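Local atomic coordinates of uncharacterized protein yedD (Klebsiella pneumoniae subsp. pneumoniae, PDB entry 4HWM), a protein that is a lipoprotein of the YedD-like family, of unknown function, folded as a small antiparallel beta barrel with a helix packed against it. Residues Thr51-Gly65 against Ile74-Val86. Numbering follows the deposited sequence. Where two conformers were deposited one is given.
Sequences TFDCRQWQRVIAQPG and IYNVTASLDIYPV
Thr51 and Asn76 meet at the buried end of this contact. Thr51 OG1 donates to Asn76 OD1 at 2.6 Å, tilted 28° from the carbonyl plane. The side chains run alongside each other, pointing opposite ways. With Asn76 CG turned away from the backbone N (chi1 -172°), the amide reaches across to the threonine. A water joins the same pair: it donates to Thr51 OG1 and to Gln63 O, and accepts from Asn76 ND2 at 2.9 Å. Tyr95 is a further partner of ND2 and also bonds Asp53, so both ends of the buried Asn76 amide are held. Packing is close here. Gly65 and Thr78 form an antiparallel non-hydrogen-bonded pair, CA to CA 3.8 Å; Gly65 CA also lies 3.1 Å from Val77 O. Next to it, Ala79 N donates to Pro64 O at 3.0 Å.

The turn side is looser and more exposed. The extended Gln63 chain sends NE2 to Asp82 OD2 (3.2 Å), almost in line with the C-O bond. Amide and carboxylate planes stand 83° apart. Thr78 OG1 donates to the same oxygen from above the carboxylate plane, at 2.9 Å. Ser80 touches only at the margin.

The type I beta turn Thr78 to Leu81 belongs to the 74-86 hairpin. The end of the 51-65 hairpin packs on it through neighbouring strands 60-70 and 73-78, themselves a hairpin of the closed antiparallel barrel.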
# COMPACT_ATOMS: atom_id res chain seq x y z
N THR A 51 -2.63 4.58 -3.77
CA THR A 51 -2.20 3.70 -2.71
C THR A 51 -1.60 4.45 -1.55
O THR A 51 -1.24 5.63 -1.66
CB THR A 51 -1.17 2.71 -3.22
OG1 THR A 51 0.04 3.41 -3.51
CG2 THR A 51 -1.69 1.92 -4.48
N PHE A 52 -1.44 3.73 -0.45
CA PHE A 52 -0.80 4.28 0.75
C PHE A 52 -0.13 3.16 1.49
O PHE A 52 -0.80 2.19 1.87
CB PHE A 52 -1.86 4.94 1.64
CG PHE A 52 -1.31 5.89 2.68
CD1 PHE A 52 -0.67 7.05 2.29
CD2 PHE A 52 -1.45 5.62 4.03
CE1 PHE A 52 -0.22 7.95 3.26
CE2 PHE A 52 -0.98 6.49 4.98
CZ PHE A 52 -0.34 7.64 4.60
N ASP A 53 1.19 3.28 1.66
CA ASP A 53 2.04 2.23 2.26
C ASP A 53 2.43 2.77 3.63
O ASP A 53 3.14 3.78 3.67
CB ASP A 53 3.24 2.00 1.34
CG ASP A 53 4.26 1.02 1.88
OD1 ASP A 53 4.39 0.88 3.11
OD2 ASP A 53 4.96 0.42 1.05
N CYS A 54 1.94 2.15 4.71
CA CYS A 54 2.12 2.68 6.07
C CYS A 54 2.68 1.58 6.93
O CYS A 54 2.06 0.54 7.07
CB CYS A 54 0.78 3.18 6.60
SG CYS A 54 0.86 3.95 8.21
N ARG A 55 3.85 1.81 7.49
CA ARG A 55 4.53 0.81 8.30
C ARG A 55 4.85 1.42 9.64
O ARG A 55 5.18 2.58 9.71
CB ARG A 55 5.78 0.35 7.60
CG ARG A 55 5.47 -0.14 6.21
CD ARG A 55 6.65 -0.71 5.55
NE ARG A 55 6.49 -0.78 4.10
CZ ARG A 55 7.23 -1.49 3.27
NH1 ARG A 55 8.25 -2.23 3.72
NH2 ARG A 55 6.98 -1.42 1.98
N GLN A 56 4.73 0.65 10.70
CA GLN A 56 4.87 1.21 12.04
C GLN A 56 5.49 0.22 13.00
O GLN A 56 5.25 -0.99 12.95
CB GLN A 56 3.51 1.63 12.57
CG GLN A 56 2.49 0.55 12.70
CD GLN A 56 1.15 1.08 13.08
OE1 GLN A 56 0.92 1.42 14.26
NE2 GLN A 56 0.26 1.16 12.12
N TRP A 57 6.31 0.77 13.89
CA TRP A 57 6.72 0.05 15.08
C TRP A 57 7.01 1.11 16.15
O TRP A 57 6.07 1.62 16.74
CB TRP A 57 7.89 -0.90 14.79
CG TRP A 57 8.30 -1.66 16.02
CD1 TRP A 57 7.46 -2.24 16.94
CD2 TRP A 57 9.62 -1.88 16.47
NE1 TRP A 57 8.21 -2.81 17.95
CE2 TRP A 57 9.53 -2.60 17.69
CE3 TRP A 57 10.87 -1.54 15.97
CZ2 TRP A 57 10.66 -3.00 18.39
CZ3 TRP A 57 11.99 -1.92 16.67
CH2 TRP A 57 11.88 -2.64 17.89
N GLN A 58 8.26 1.49 16.34
CA GLN A 58 8.59 2.60 17.23
C GLN A 58 8.23 3.93 16.60
O GLN A 58 7.93 4.89 17.30
CB GLN A 58 10.06 2.60 17.67
CG GLN A 58 10.51 1.35 18.39
CD GLN A 58 9.80 1.11 19.67
OE1 GLN A 58 9.70 2.01 20.51
NE2 GLN A 58 9.29 -0.10 19.85
N ARG A 59 8.30 3.99 15.27
CA ARG A 59 7.89 5.14 14.49
C ARG A 59 7.06 4.66 13.31
O ARG A 59 7.08 3.48 12.97
CB ARG A 59 9.11 5.90 13.97
CG ARG A 59 9.92 6.54 15.08
CD ARG A 59 11.10 7.34 14.53
NE ARG A 59 12.11 6.47 13.95
CZ ARG A 59 13.08 6.85 13.10
NH1 ARG A 59 13.21 8.11 12.72
NH2 ARG A 59 13.93 5.94 12.62
N VAL A 60 6.34 5.60 12.71
CA VAL A 60 5.53 5.38 11.53
C VAL A 60 6.26 5.95 10.31
O VAL A 60 6.85 7.04 10.37
CB VAL A 60 4.17 6.11 11.68
CG1 VAL A 60 3.33 6.00 10.44
CG2 VAL A 60 3.41 5.60 12.90
N ILE A 61 6.24 5.20 9.22
CA ILE A 61 6.69 5.68 7.93
C ILE A 61 5.56 5.37 6.96
O ILE A 61 5.16 4.22 6.82
CB ILE A 61 8.05 5.07 7.49
CG1 ILE A 61 8.40 5.56 6.07
CG2 ILE A 61 8.06 3.56 7.54
CD1 ILE A 61 9.87 5.51 5.77
N ALA A 62 5.04 6.41 6.34
CA ALA A 62 3.93 6.26 5.42
C ALA A 62 4.20 7.02 4.11
O ALA A 62 4.78 8.12 4.13
CB ALA A 62 2.67 6.75 6.09
N GLN A 63 3.80 6.43 3.00
CA GLN A 63 4.07 6.99 1.67
C GLN A 63 2.92 6.75 0.74
O GLN A 63 2.54 5.61 0.52
CB GLN A 63 5.30 6.33 1.03
CG GLN A 63 6.58 6.39 1.89
CD GLN A 63 7.57 5.39 1.40
OE1 GLN A 63 7.92 4.45 2.13
NE2 GLN A 63 7.96 5.51 0.14
N PRO A 64 2.37 7.83 0.16
CA PRO A 64 1.40 7.66 -0.92
C PRO A 64 2.06 7.04 -2.16
O PRO A 64 3.28 7.13 -2.35
CB PRO A 64 0.92 9.10 -1.17
CG PRO A 64 1.13 9.81 0.19
CD PRO A 64 2.46 9.23 0.63
N GLY A 65 1.26 6.44 -3.03
CA GLY A 65 1.73 5.89 -4.29
C GLY A 65 0.59 5.70 -5.28
O GLY A 65 -0.53 6.15 -5.04
N ILE A 74 0.94 -6.01 -11.95
CA ILE A 74 0.62 -4.84 -11.11
C ILE A 74 1.76 -4.51 -10.14
O ILE A 74 2.27 -5.39 -9.46
CB ILE A 74 -0.66 -5.09 -10.30
CG1 ILE A 74 -1.83 -5.32 -11.26
CG2 ILE A 74 -0.96 -3.92 -9.36
CD1 ILE A 74 -2.19 -4.08 -12.07
N TYR A 75 2.09 -3.23 -10.10
CA TYR A 75 3.09 -2.67 -9.18
C TYR A 75 2.53 -1.49 -8.41
O TYR A 75 1.71 -0.75 -8.93
CB TYR A 75 4.28 -2.15 -9.97
CG TYR A 75 4.98 -3.22 -10.79
CD1 TYR A 75 4.54 -3.53 -12.07
CD2 TYR A 75 6.05 -3.93 -10.26
CE1 TYR A 75 5.17 -4.51 -12.81
CE2 TYR A 75 6.70 -4.93 -11.01
CZ TYR A 75 6.25 -5.21 -12.28
OH TYR A 75 6.89 -6.17 -13.04
N ASN A 76 3.01 -1.31 -7.18
CA ASN A 76 2.86 -0.05 -6.49
C ASN A 76 4.09 0.81 -6.78
O ASN A 76 5.20 0.36 -6.59
CB ASN A 76 2.69 -0.25 -4.98
CG ASN A 76 2.35 1.05 -4.28
OD1 ASN A 76 1.68 1.91 -4.85
ND2 ASN A 76 2.81 1.22 -3.04
N VAL A 77 3.87 2.05 -7.21
CA VAL A 77 4.92 3.04 -7.42
C VAL A 77 4.74 4.14 -6.37
O VAL A 77 3.75 4.84 -6.38
CB VAL A 77 4.88 3.67 -8.85
CG1 VAL A 77 6.06 4.62 -9.02
CG2 VAL A 77 4.86 2.57 -9.91
N THR A 78 5.68 4.27 -5.43
CA THR A 78 5.50 5.28 -4.39
C THR A 78 5.91 6.63 -4.92
O THR A 78 6.61 6.72 -5.93
CB THR A 78 6.33 5.02 -3.14
OG1 THR A 78 7.72 5.14 -3.47
CG2 THR A 78 6.05 3.68 -2.54
N ALA A 79 5.55 7.68 -4.17
CA ALA A 79 5.86 9.06 -4.54
C ALA A 79 7.37 9.34 -4.61
O ALA A 79 7.78 10.33 -5.21
CB ALA A 79 5.16 10.05 -3.60
N SER A 80 8.17 8.46 -3.98
CA SER A 80 9.65 8.50 -4.09
C SER A 80 10.19 7.58 -5.18
O SER A 80 11.40 7.42 -5.31
CB SER A 80 10.27 8.10 -2.75
OG SER A 80 9.77 8.92 -1.72
N LEU A 81 9.29 6.97 -5.96
CA LEU A 81 9.61 6.08 -7.08
C LEU A 81 10.21 4.72 -6.68
O LEU A 81 10.90 4.07 -7.46
CB LEU A 81 10.45 6.79 -8.16
CG LEU A 81 9.79 7.87 -9.01
CD1 LEU A 81 10.81 8.43 -10.02
CD2 LEU A 81 8.54 7.37 -9.73
N ASP A 82 9.88 4.25 -5.48
CA ASP A 82 10.06 2.83 -5.17
C ASP A 82 9.00 2.09 -6.00
O ASP A 82 7.87 2.57 -6.13
CB ASP A 82 9.87 2.53 -3.68
CG ASP A 82 10.62 3.47 -2.76
OD1 ASP A 82 11.87 3.57 -2.88
OD2 ASP A 82 9.94 4.11 -1.90
N ILE A 83 9.38 0.95 -6.58
CA ILE A 83 8.48 0.12 -7.39
C ILE A 83 8.40 -1.28 -6.82
O ILE A 83 9.42 -1.96 -6.70
CB ILE A 83 8.93 0.11 -8.86
CG1 ILE A 83 8.83 1.53 -9.45
CG2 ILE A 83 8.08 -0.80 -9.69
CD1 ILE A 83 9.33 1.64 -10.90
N TYR A 84 7.19 -1.72 -6.46
CA TYR A 84 6.99 -2.97 -5.78
C TYR A 84 5.89 -3.79 -6.44
O TYR A 84 4.74 -3.35 -6.46
CB TYR A 84 6.54 -2.69 -4.35
CG TYR A 84 7.46 -1.86 -3.49
CD1 TYR A 84 8.73 -2.28 -3.19
CD2 TYR A 84 7.01 -0.69 -2.93
CE1 TYR A 84 9.56 -1.50 -2.36
CE2 TYR A 84 7.82 0.07 -2.09
CZ TYR A 84 9.09 -0.33 -1.82
OH TYR A 84 9.89 0.45 -0.99
N PRO A 85 6.22 -5.00 -6.89
CA PRO A 85 5.16 -5.85 -7.42
C PRO A 85 4.17 -6.25 -6.34
O PRO A 85 4.57 -6.52 -5.20
CB PRO A 85 5.92 -7.07 -7.98
CG PRO A 85 7.25 -7.06 -7.34
CD PRO A 85 7.56 -5.63 -7.03
N VAL A 86 2.91 -6.29 -6.71
CA VAL A 86 1.82 -6.70 -5.82
C VAL A 86 1.16 -7.93 -6.42
O VAL A 86 0.69 -7.89 -7.58
CB VAL A 86 0.77 -5.59 -5.70
CG1 VAL A 86 -0.34 -5.99 -4.73
CG2 VAL A 86 1.40 -4.30 -5.24
O HOH W 1 2.07 3.60 -1.58